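Local coordinates for Non-structural protein 5 (Modoc virus, PDB 2WA2), which probably methylates the cap of viral RNA at guanine N7 and ribose 2'-O, using S-adenosylmethionine as the methyl donor, at residues G84-L89 / T151-I156; L89-G94 / E120-V125; V109-L114 / I133-K138. The protein carries 4 engineered substitutions. All coordinates share one frame; numbering follows the deposited sequence.

Contact 1: residues G84-L89 / T151-I156. Engineered in segment 84-89: Thr85 (natural residue Ser). With SAM (S-adenosylmethionine), chain C.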
loop_
_atom_site.group_PDB
_atom_site.type_symbol
_atom_site.label_atom_id
_atom_site.label_comp_id
_atom_site.label_asym_id
_atom_site.label_seq_id
_atom_site.Cartn_x
_atom_site.Cartn_y
_atom_site.Cartn_z
ATOM N N GLY A 84 -0.830 18.292 -6.779
ATOM C CA GLY A 84 -2.144 18.911 -6.570
ATOM C C GLY A 84 -2.743 18.532 -5.231
ATOM O O GLY A 84 -2.060 18.593 -4.214
ATOM N N THR A 85 -4.032 18.185 -5.259
ATOM C CA THR A 85 -4.777 17.666 -4.119
ATOM C C THR A 85 -4.475 16.152 -3.937
ATOM O O THR A 85 -4.858 15.308 -4.762
ATOM C CB THR A 85 -6.275 17.918 -4.288
ATOM O OG1 THR A 85 -6.486 19.334 -4.430
ATOM C CG2 THR A 85 -7.093 17.368 -3.053
ATOM N N VAL A 86 -3.781 15.853 -2.846
ATOM C CA VAL A 86 -3.426 14.484 -2.507
ATOM C C VAL A 86 -4.376 14.028 -1.411
ATOM O O VAL A 86 -4.560 14.736 -0.399
ATOM C CB VAL A 86 -1.966 14.388 -1.992
ATOM C CG1 VAL A 86 -1.597 12.923 -1.595
ATOM C CG2 VAL A 86 -0.974 14.882 -3.038
ATOM N N VAL A 87 -4.996 12.873 -1.616
ATOM C CA VAL A 87 -5.706 12.210 -0.515
ATOM C C VAL A 87 -4.845 11.092 0.048
ATOM O O VAL A 87 -4.142 10.393 -0.692
ATOM C CB VAL A 87 -7.142 11.701 -0.862
ATOM C CG1 VAL A 87 -8.099 12.861 -0.994
ATOM C CG2 VAL A 87 -7.181 10.799 -2.096
ATOM N N ASP A 88 -4.849 10.979 1.370
ATOM C CA ASP A 88 -4.121 9.916 2.027
ATOM C C ASP A 88 -5.144 9.137 2.841
ATOM O O ASP A 88 -5.553 9.554 3.930
ATOM C CB ASP A 88 -2.977 10.480 2.872
ATOM C CG ASP A 88 -2.113 9.386 3.508
ATOM O OD1 ASP A 88 -2.294 8.200 3.156
ATOM O OD2 ASP A 88 -1.301 9.702 4.399
ATOM N N LEU A 89 -5.609 8.037 2.260
ATOM C CA LEU A 89 -6.605 7.182 2.881
ATOM C C LEU A 89 -5.966 6.150 3.794
ATOM O O LEU A 89 -5.084 5.384 3.370
ATOM C CB LEU A 89 -7.486 6.523 1.813
ATOM C CG LEU A 89 -8.126 7.549 0.854
ATOM C CD1 LEU A 89 -8.721 6.855 -0.332
ATOM C CD2 LEU A 89 -9.188 8.460 1.550
ATOM N N THR A 151 -4.102 13.017 -6.794
ATOM C CA THR A 151 -3.288 11.877 -6.379
ATOM C C THR A 151 -4.046 11.128 -5.279
ATOM O O THR A 151 -4.462 11.729 -4.292
ATOM C CB THR A 151 -1.944 12.311 -5.774
ATOM O OG1 THR A 151 -1.314 13.309 -6.592
ATOM C CG2 THR A 151 -1.036 11.122 -5.598
ATOM N N VAL A 152 -4.224 9.824 -5.463
ATOM C CA VAL A 152 -4.894 9.004 -4.442
ATOM C C VAL A 152 -3.892 8.045 -3.808
ATOM O O VAL A 152 -3.358 7.163 -4.484
ATOM C CB VAL A 152 -6.073 8.252 -5.042
ATOM C CG1 VAL A 152 -6.681 7.274 -4.012
ATOM C CG2 VAL A 152 -7.083 9.235 -5.607
ATOM N N LEU A 153 -3.637 8.230 -2.516
ATOM C CA LEU A 153 -2.722 7.367 -1.753
ATOM C C LEU A 153 -3.537 6.526 -0.806
ATOM O O LEU A 153 -4.476 7.018 -0.199
ATOM C CB LEU A 153 -1.714 8.193 -0.920
ATOM C CG LEU A 153 -0.804 9.157 -1.695
ATOM C CD1 LEU A 153 0.183 9.823 -0.735
ATOM C CD2 LEU A 153 -0.059 8.447 -2.857
ATOM N N CYS A 154 -3.159 5.259 -0.630
ATOM C CA CYS A 154 -3.860 4.452 0.368
ATOM C C CYS A 154 -2.929 3.372 0.867
ATOM O O CYS A 154 -2.382 2.615 0.067
ATOM C CB CYS A 154 -5.093 3.810 -0.245
ATOM S SG CYS A 154 -6.109 2.828 0.905
ATOM N N ASP A 155 -2.729 3.329 2.171
ATOM C CA ASP A 155 -1.782 2.373 2.737
ATOM C C ASP A 155 -2.493 1.510 3.789
ATOM O O ASP A 155 -1.937 1.197 4.838
ATOM C CB ASP A 155 -0.577 3.132 3.303
ATOM C CG ASP A 155 0.650 2.245 3.564
ATOM O OD1 ASP A 155 0.833 1.204 2.904
ATOM O OD2 ASP A 155 1.464 2.620 4.418
ATOM N N ILE A 156 -3.726 1.118 3.485
ATOM C CA ILE A 156 -4.501 0.254 4.379
ATOM C C ILE A 156 -4.181 -1.233 4.134
ATOM O O ILE A 156 -4.085 -1.672 2.991
ATOM C CB ILE A 156 -6.018 0.510 4.199
ATOM C CG1 ILE A 156 -6.370 1.938 4.631
ATOM C CG2 ILE A 156 -6.870 -0.497 4.972
ATOM C CD1 ILE A 156 -7.797 2.258 4.374
HETATM N N SAM C . 1.007 5.206 5.459
HETATM C CA SAM C . 1.001 5.100 6.956
HETATM C C SAM C . 2.153 5.916 7.552
HETATM O O SAM C . 3.059 6.310 6.808
HETATM O OXT SAM C . 2.233 6.191 8.764
HETATM C CB SAM C . 1.126 3.639 7.387
HETATM C CG SAM C . -0.117 2.806 7.100
HETATM S SD SAM C . -1.258 3.031 8.474
HETATM C CE SAM C . -0.627 1.723 9.575
HETATM C "C5'" SAM C . -2.742 2.174 7.907
HETATM C "C4'" SAM C . -3.905 2.790 8.685
HETATM O "O4'" SAM C . -5.138 2.596 8.040
HETATM C "C3'" SAM C . -4.055 2.160 10.067
HETATM O "O3'" SAM C . -3.618 3.111 11.007
HETATM C "C2'" SAM C . -5.540 1.891 10.234
HETATM O "O2'" SAM C . -5.989 2.423 11.456
HETATM C "C1'" SAM C . -6.134 2.647 9.042
HETATM N N9 SAM C . -7.388 2.073 8.567
HETATM C C8 SAM C . -7.673 0.738 8.401
HETATM N N7 SAM C . -8.919 0.618 7.931
HETATM C C5 SAM C . -9.426 1.876 7.813
HETATM C C6 SAM C . -10.667 2.349 7.382
HETATM N N6 SAM C . -11.637 1.533 7.012
HETATM N N1 SAM C . -10.875 3.714 7.341
HETATM C C2 SAM C . -9.900 4.592 7.735
HETATM N N3 SAM C . -8.666 4.146 8.167
HETATM C C4 SAM C . -8.466 2.793 8.203
#
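Val87 and Leu153 join the two strands through paired backbone groups. Leu153 N donates to Val87 O at 2.9 Å, and Leu153 O in turn receives Leu89 N in a nearly straight bond, with 169° at the hydrogen. One step earlier Thr151 O takes Val87 N at 3.0 Å, while Thr151 N gives a longer bond to the carbonyl of the engineered Thr85. The strand axes run 16° apart with the same direction, which identifies a parallel pair. At the C-terminal end the ladder slackens: Asp155 N reaches Leu89 O only weakly, at 3.3 Å.

On one face of the sheet, Val86 and Thr151 stand side by side, and Val86 CG1 meets Leu153 CD1 at 3.7 Å. The CG1 branch is anti to the backbone N (chi1 179°), which places it on the Leu153 side while CG2 meets Thr151. On the other face, Leu89 CB packs on Cys154 SG at 4.0 Å, and helix 163-183 lies over both through Ile177.

Outside the pair, Asp88 OD2 is hydrogen-bonded to Ser97 OG, and Thr151 OG1 to the carbonyl of Lys83. Past the strand end, Asp155 OD2 accepts the amino group of S-adenosylmethionine, SAM N, at 2.8 Å, while Asp155 OD1 is held by Tyr230 OH. Ile156 CD1 touches the adenine at SAM C5, 3.8 Å away.

The chemistry is therefore divided: main-chain bonds and largely apolar packing hold the two strands together, and the carboxylate just beyond them grips the cofactor's amino group, with a second-shell hydroxyl fixing its other oxygen.

Contact 2: residues L89-G94 / E120-V125. With SAM (S-adenosylmethionine), chain C.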
loop_
_atom_site.group_PDB
_atom_site.type_symbol
_atom_site.label_atom_id
_atom_site.label_comp_id
_atom_site.label_asym_id
_atom_site.label_seq_id
_atom_site.Cartn_x
_atom_site.Cartn_y
_atom_site.Cartn_z
ATOM N N LEU A 89 -5.609 8.037 2.260
ATOM C CA LEU A 89 -6.605 7.182 2.881
ATOM C C LEU A 89 -5.966 6.150 3.794
ATOM O O LEU A 89 -5.084 5.384 3.370
ATOM C CB LEU A 89 -7.486 6.523 1.813
ATOM C CG LEU A 89 -8.126 7.549 0.854
ATOM C CD1 LEU A 89 -8.721 6.855 -0.332
ATOM C CD2 LEU A 89 -9.188 8.460 1.550
ATOM N N GLY A 90 -6.387 6.139 5.058
ATOM C CA GLY A 90 -5.759 5.258 6.045
ATOM C C GLY A 90 -4.402 5.820 6.427
ATOM O O GLY A 90 -3.387 5.158 6.290
ATOM N N CYS A 91 -4.380 7.070 6.870
ATOM C CA CYS A 91 -3.106 7.752 7.067
ATOM C C CYS A 91 -2.364 7.302 8.326
ATOM O O CYS A 91 -1.133 7.489 8.436
ATOM C CB CYS A 91 -3.308 9.286 7.019
ATOM S SG CYS A 91 -4.088 9.984 8.499
ATOM N N GLY A 92 -3.085 6.700 9.274
ATOM C CA GLY A 92 -2.474 6.334 10.553
ATOM C C GLY A 92 -1.728 7.509 11.157
ATOM O O GLY A 92 -2.274 8.631 11.242
ATOM N N ARG A 93 -0.468 7.281 11.536
ATOM C CA ARG A 93 0.375 8.350 12.113
ATOM C C ARG A 93 0.602 9.490 11.124
ATOM O O ARG A 93 0.851 10.618 11.514
ATOM C CB ARG A 93 1.703 7.805 12.622
ATOM C CG ARG A 93 1.522 6.774 13.708
ATOM C CD ARG A 93 2.850 6.258 14.307
ATOM N NE ARG A 93 2.620 5.080 15.154
ATOM C CZ ARG A 93 3.570 4.437 15.832
ATOM N NH1 ARG A 93 4.835 4.847 15.776
ATOM N NH2 ARG A 93 3.260 3.372 16.568
ATOM N N GLY A 94 0.512 9.202 9.833
ATOM C CA GLY A 94 0.585 10.276 8.849
ATOM C C GLY A 94 1.923 10.491 8.139
ATOM O O GLY A 94 2.137 11.565 7.574
ATOM N N GLU A 120 -3.790 3.622 15.011
ATOM C CA GLU A 120 -2.893 4.771 15.013
ATOM C C GLU A 120 -3.636 6.073 14.741
ATOM O O GLU A 120 -4.457 6.138 13.834
ATOM C CB GLU A 120 -1.787 4.608 13.957
ATOM C CG GLU A 120 -0.903 3.384 14.125
ATOM C CD GLU A 120 -0.228 3.342 15.480
ATOM O OE1 GLU A 120 0.207 4.418 15.960
ATOM O OE2 GLU A 120 -0.140 2.235 16.070
ATOM N N LYS A 121 -3.320 7.094 15.530
ATOM C CA LYS A 121 -3.838 8.450 15.337
ATOM C C LYS A 121 -2.735 9.297 14.709
ATOM O O LYS A 121 -1.556 9.032 14.933
ATOM C CB LYS A 121 -4.254 9.069 16.678
ATOM C CG LYS A 121 -5.451 8.423 17.329
ATOM C CD LYS A 121 -5.598 8.842 18.783
ATOM C CE LYS A 121 -6.513 7.876 19.507
ATOM N NZ LYS A 121 -6.167 6.429 19.235
ATOM N N PRO A 122 -3.109 10.323 13.922
ATOM C CA PRO A 122 -2.081 11.172 13.329
ATOM C C PRO A 122 -1.164 11.769 14.388
ATOM O O PRO A 122 -1.615 12.103 15.490
ATOM C CB PRO A 122 -2.887 12.245 12.586
ATOM C CG PRO A 122 -4.176 11.623 12.327
ATOM C CD PRO A 122 -4.455 10.732 13.500
ATOM N N ARG A 123 0.121 11.825 14.051
ATOM C CA ARG A 123 1.169 12.366 14.907
ATOM C C ARG A 123 1.560 13.711 14.304
ATOM O O ARG A 123 2.253 13.754 13.274
ATOM C CB ARG A 123 2.379 11.413 14.899
ATOM C CG ARG A 123 3.460 11.682 15.943
ATOM C CD ARG A 123 3.411 10.637 17.081
ATOM N NE ARG A 123 4.321 10.976 18.186
ATOM C CZ ARG A 123 4.281 10.443 19.411
ATOM N NH1 ARG A 123 3.375 9.523 19.728
ATOM N NH2 ARG A 123 5.157 10.835 20.330
ATOM N N LEU A 124 1.105 14.804 14.926
ATOM C CA LEU A 124 1.424 16.159 14.444
ATOM C C LEU A 124 2.886 16.543 14.693
ATOM O O LEU A 124 3.398 16.417 15.816
ATOM C CB LEU A 124 0.482 17.202 15.056
ATOM C CG LEU A 124 -1.040 17.002 14.919
ATOM C CD1 LEU A 124 -1.786 18.276 15.262
ATOM C CD2 LEU A 124 -1.455 16.508 13.531
ATOM N N VAL A 125 3.563 16.970 13.631
ATOM C CA VAL A 125 4.925 17.503 13.748
ATOM C C VAL A 125 5.088 18.790 12.954
ATOM O O VAL A 125 4.251 19.129 12.105
ATOM C CB VAL A 125 6.051 16.485 13.340
ATOM C CG1 VAL A 125 6.239 15.399 14.410
ATOM C CG2 VAL A 125 5.805 15.889 11.965
HETATM N N SAM C . 1.007 5.206 5.459
HETATM C CA SAM C . 1.001 5.100 6.956
HETATM C C SAM C . 2.153 5.916 7.552
HETATM O O SAM C . 3.059 6.310 6.808
HETATM O OXT SAM C . 2.233 6.191 8.764
HETATM C CB SAM C . 1.126 3.639 7.387
HETATM C CG SAM C . -0.117 2.806 7.100
HETATM S SD SAM C . -1.258 3.031 8.474
HETATM C CE SAM C . -0.627 1.723 9.575
HETATM C "C5'" SAM C . -2.742 2.174 7.907
HETATM C "C4'" SAM C . -3.905 2.790 8.685
HETATM O "O4'" SAM C . -5.138 2.596 8.040
HETATM C "C3'" SAM C . -4.055 2.160 10.067
HETATM O "O3'" SAM C . -3.618 3.111 11.007
HETATM C "C2'" SAM C . -5.540 1.891 10.234
HETATM O "O2'" SAM C . -5.989 2.423 11.456
HETATM C "C1'" SAM C . -6.134 2.647 9.042
HETATM N N9 SAM C . -7.388 2.073 8.567
HETATM C C8 SAM C . -7.673 0.738 8.401
HETATM N N7 SAM C . -8.919 0.618 7.931
HETATM C C5 SAM C . -9.426 1.876 7.813
HETATM C C6 SAM C . -10.667 2.349 7.382
HETATM N N6 SAM C . -11.637 1.533 7.012
HETATM N N1 SAM C . -10.875 3.714 7.341
HETATM C C2 SAM C . -9.900 4.592 7.735
HETATM N N3 SAM C . -8.666 4.146 8.167
HETATM C C4 SAM C . -8.466 2.793 8.203
#
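Arg93 and Glu120 form the one salt bridge of this contact, concentrated on a single oxygen. Arg93 NE lies 2.6 Å from Glu120 OE1, with 157° at the hydrogen, and Arg93 NH2 adds a weak bond to the same atom. OE1 sits at the edge of the guanidinium, near its plane, yet the donor comes from above the carboxylate plane; the two flat groups are turned 54° apart. Glu120 bends at chi2 (-57°), bringing its CD back toward the extended arginine.

The main chain supplies the other strong bond: Arg123 N donates to Arg93 O at 2.9 Å. Weaker CA-H...O contacts accompany it, with Arg93 CA 3.5 Å from Lys121 O and Pro122 CA near both Gly92 O and Arg93 O.

Apolar packing is slight. Pro122 CG approaches Cys91 SG at 4.2 Å, and Phe135 of strand 133-136 touches both residues.

The glycine-rich loop, with the Gly-x-Gly-x-Gly pattern of Rossmann-like methyltransferases, meets the cofactor with its backbone, and Glu120 CB adds a side-chain contact to SAM O3'. Gly90 CA is 3.4 Å from SAM O4', and Gly92 CA is 3.5 Å from SAM O3'. A type II' turn from Cys91 to Gly94 leads into helix 95-101, with Gly94 as its N-cap.

Ionic and main-chain bonds thus pin the outer side of this turn, while the lack of a side chain at Gly90 and Gly92 lets the ribose and the sulfonium sulfur lie close against the backbone.

Contact 3: residues V109-L114 / I133-K138. With SAM (S-adenosylmethionine), chain C.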
loop_
_atom_site.group_PDB
_atom_site.type_symbol
_atom_site.label_atom_id
_atom_site.label_comp_id
_atom_site.label_asym_id
_atom_site.label_seq_id
_atom_site.Cartn_x
_atom_site.Cartn_y
_atom_site.Cartn_z
ATOM N N VAL A 109 -2.856 18.323 1.246
ATOM C CA VAL A 109 -3.012 16.918 1.590
ATOM C C VAL A 109 -4.206 16.763 2.527
ATOM O O VAL A 109 -4.274 17.408 3.564
ATOM C CB VAL A 109 -1.736 16.341 2.238
ATOM C CG1 VAL A 109 -1.915 14.845 2.522
ATOM C CG2 VAL A 109 -0.542 16.539 1.339
ATOM N N LYS A 110 -5.158 15.957 2.110
ATOM C CA LYS A 110 -6.306 15.634 2.891
ATOM C C LYS A 110 -6.134 14.169 3.336
ATOM O O LYS A 110 -6.206 13.220 2.517
ATOM C CB LYS A 110 -7.555 15.842 2.043
ATOM C CG LYS A 110 -7.721 17.303 1.557
ATOM C CD LYS A 110 -9.078 17.440 0.884
ATOM C CE LYS A 110 -9.365 18.848 0.386
ATOM N NZ LYS A 110 -10.714 18.858 -0.333
ATOM N N ALA A 111 -5.895 14.014 4.634
ATOM C CA ALA A 111 -5.514 12.751 5.270
ATOM C C ALA A 111 -6.635 12.226 6.195
ATOM O O ALA A 111 -7.244 12.993 6.951
ATOM C CB ALA A 111 -4.214 12.961 6.053
ATOM N N TYR A 112 -6.925 10.933 6.098
ATOM C CA TYR A 112 -8.069 10.324 6.787
ATOM C C TYR A 112 -7.682 9.004 7.430
ATOM O O TYR A 112 -6.996 8.185 6.808
ATOM C CB TYR A 112 -9.233 10.106 5.790
ATOM C CG TYR A 112 -9.693 11.383 5.146
ATOM C CD1 TYR A 112 -10.658 12.188 5.763
ATOM C CD2 TYR A 112 -9.134 11.820 3.933
ATOM C CE1 TYR A 112 -11.069 13.392 5.173
ATOM C CE2 TYR A 112 -9.549 13.031 3.326
ATOM C CZ TYR A 112 -10.503 13.797 3.958
ATOM O OH TYR A 112 -10.923 14.984 3.389
ATOM N N THR A 113 -8.122 8.782 8.673
ATOM C CA THR A 113 -7.860 7.495 9.305
ATOM C C THR A 113 -8.887 7.200 10.404
ATOM O O THR A 113 -9.554 8.116 10.909
ATOM C CB THR A 113 -6.388 7.426 9.815
ATOM O OG1 THR A 113 -5.957 6.058 9.889
ATOM C CG2 THR A 113 -6.198 8.174 11.138
ATOM N N LEU A 114 -9.043 5.925 10.729
ATOM C CA LEU A 114 -9.994 5.492 11.746
ATOM C C LEU A 114 -9.663 6.110 13.109
ATOM O O LEU A 114 -10.503 6.767 13.705
ATOM C CB LEU A 114 -9.966 3.986 11.876
ATOM C CG LEU A 114 -10.956 3.112 11.131
ATOM C CD1 LEU A 114 -10.788 1.735 11.734
ATOM C CD2 LEU A 114 -12.409 3.589 11.292
ATOM N N ILE A 133 -1.345 20.062 5.207
ATOM C CA ILE A 133 -2.124 18.860 5.574
ATOM C C ILE A 133 -3.308 19.194 6.466
ATOM O O ILE A 133 -3.182 20.015 7.390
ATOM C CB ILE A 133 -1.258 17.771 6.287
ATOM C CG1 ILE A 133 0.032 17.520 5.515
ATOM C CG2 ILE A 133 -2.043 16.434 6.408
ATOM C CD1 ILE A 133 1.175 17.003 6.375
ATOM N N THR A 134 -4.446 18.573 6.150
ATOM C CA THR A 134 -5.594 18.469 7.035
ATOM C C THR A 134 -5.769 17.009 7.433
ATOM O O THR A 134 -6.083 16.159 6.581
ATOM C CB THR A 134 -6.892 18.949 6.360
ATOM O OG1 THR A 134 -6.721 20.305 5.944
ATOM C CG2 THR A 134 -8.067 18.841 7.331
ATOM N N PHE A 135 -5.550 16.723 8.718
ATOM C CA PHE A 135 -5.768 15.374 9.242
ATOM C C PHE A 135 -7.181 15.273 9.764
ATOM O O PHE A 135 -7.649 16.169 10.498
ATOM C CB PHE A 135 -4.792 15.042 10.362
ATOM C CG PHE A 135 -3.408 14.754 9.886
ATOM C CD1 PHE A 135 -3.113 13.549 9.272
ATOM C CD2 PHE A 135 -2.382 15.659 10.104
ATOM C CE1 PHE A 135 -1.796 13.267 8.837
ATOM C CE2 PHE A 135 -1.095 15.395 9.685
ATOM C CZ PHE A 135 -0.800 14.184 9.049
ATOM N N LYS A 136 -7.862 14.210 9.360
ATOM C CA LYS A 136 -9.135 13.872 9.949
ATOM C C LYS A 136 -9.177 12.431 10.477
ATOM O O LYS A 136 -9.190 11.475 9.703
ATOM C CB LYS A 136 -10.291 14.173 8.994
ATOM C CG LYS A 136 -11.630 14.354 9.761
ATOM C CD LYS A 136 -12.281 15.730 9.492
ATOM C CE LYS A 136 -13.098 15.759 8.166
ATOM N NZ LYS A 136 -14.235 14.750 8.027
ATOM N N SER A 137 -9.187 12.286 11.798
ATOM C CA SER A 137 -9.410 10.985 12.422
ATOM C C SER A 137 -10.904 10.718 12.562
ATOM O O SER A 137 -11.745 11.574 12.223
ATOM C CB SER A 137 -8.698 10.873 13.782
ATOM O OG SER A 137 -7.315 11.119 13.606
ATOM N N LYS A 138 -11.228 9.528 13.038
ATOM C CA LYS A 138 -12.593 9.089 13.243
ATOM C C LYS A 138 -13.400 9.112 11.947
ATOM O O LYS A 138 -14.528 9.625 11.897
ATOM C CB LYS A 138 -13.272 9.935 14.349
ATOM C CG LYS A 138 -12.371 10.187 15.532
ATOM C CD LYS A 138 -12.140 8.961 16.331
ATOM C CE LYS A 138 -11.352 9.328 17.615
ATOM N NZ LYS A 138 -10.939 8.068 18.285
HETATM N N SAM C . 1.007 5.206 5.459
HETATM C CA SAM C . 1.001 5.100 6.956
HETATM C C SAM C . 2.153 5.916 7.552
HETATM O O SAM C . 3.059 6.310 6.808
HETATM O OXT SAM C . 2.233 6.191 8.764
HETATM C CB SAM C . 1.126 3.639 7.387
HETATM C CG SAM C . -0.117 2.806 7.100
HETATM S SD SAM C . -1.258 3.031 8.474
HETATM C CE SAM C . -0.627 1.723 9.575
HETATM C "C5'" SAM C . -2.742 2.174 7.907
HETATM C "C4'" SAM C . -3.905 2.790 8.685
HETATM O "O4'" SAM C . -5.138 2.596 8.040
HETATM C "C3'" SAM C . -4.055 2.160 10.067
HETATM O "O3'" SAM C . -3.618 3.111 11.007
HETATM C "C2'" SAM C . -5.540 1.891 10.234
HETATM O "O2'" SAM C . -5.989 2.423 11.456
HETATM C "C1'" SAM C . -6.134 2.647 9.042
HETATM N N9 SAM C . -7.388 2.073 8.567
HETATM C C8 SAM C . -7.673 0.738 8.401
HETATM N N7 SAM C . -8.919 0.618 7.931
HETATM C C5 SAM C . -9.426 1.876 7.813
HETATM C C6 SAM C . -10.667 2.349 7.382
HETATM N N6 SAM C . -11.637 1.533 7.012
HETATM N N1 SAM C . -10.875 3.714 7.341
HETATM C C2 SAM C . -9.900 4.592 7.735
HETATM N N3 SAM C . -8.666 4.146 8.167
HETATM C C4 SAM C . -8.466 2.793 8.203
HETATM O O HOH W 1 -5.328 20.530 3.545
#
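Val109 O, level with the start of strand 133-136, is gripped by Thr134 N at 2.8 Å and by a water that donates to it at 3.3 Å. The amide approaches nearly along the C=O axis, and the same water is also hydrogen-bonded to Thr134 OG1, so it bridges the strand pair at its margin. The ladder continues with Ala111 N to Thr134 O and Lys136 N to Ala111 O, the latter 2.8 Å long, and then Thr113 N to Lys136 O. With axes 15° apart, the geometry is that of parallel strands. Beyond their ends Lys138 N donates to Leu114 O at 2.9 Å, less straight at 131° and from above the carbonyl plane.

The apolar face is built around Ala111. Its CB meets Phe135 CD1 at 3.5 Å, while Ile133 CG2 stands over the centre of that ring. Ile133 chi1 (-48°) sets CG1 anti to the carbonyl carbon, where it meets Val109 CB at 3.9 Å, and leaves CG2 for the ring. Helix 95-101 packs on this face through Ser97, Tyr98 and Ala101. On the reverse face, the Tyr112 and Lys136 side chains cross obliquely, with Tyr112 CD1 near Lys136 CB.

The loop after strand 106-112 reaches the cofactor: Leu114 N lies 3.1 Å from SAM N3, and Leu114 CG touches the adenine. This is the outer edge of the parallel part of the mixed sheet of a Rossmann-like methyltransferase, in which the loop at a strand's C-terminal end lines the adenosine site.

From the N terminus, strand 86-89 runs into the glycine-rich loop, so contacts 1 and 2 share Leu89. After helix 95-101, strand 106-112 returns beside strand 86-89, where Val86 O and Lys110 N probably form a hydrogen bond linking contacts 1 and 3. The chain then reaches 120-125, which closes contact 2, and strand 133-136, which closes contact 3; the segments of these two alternate, so their loops cross. Strand 151-154 finally closes contact 1, whose span encloses both others. Together they order strands 133-136, 106-112, 86-89 and 151-154 side by side and gather their C-terminal loops around S-adenosylmethionine, which all three contacts touch.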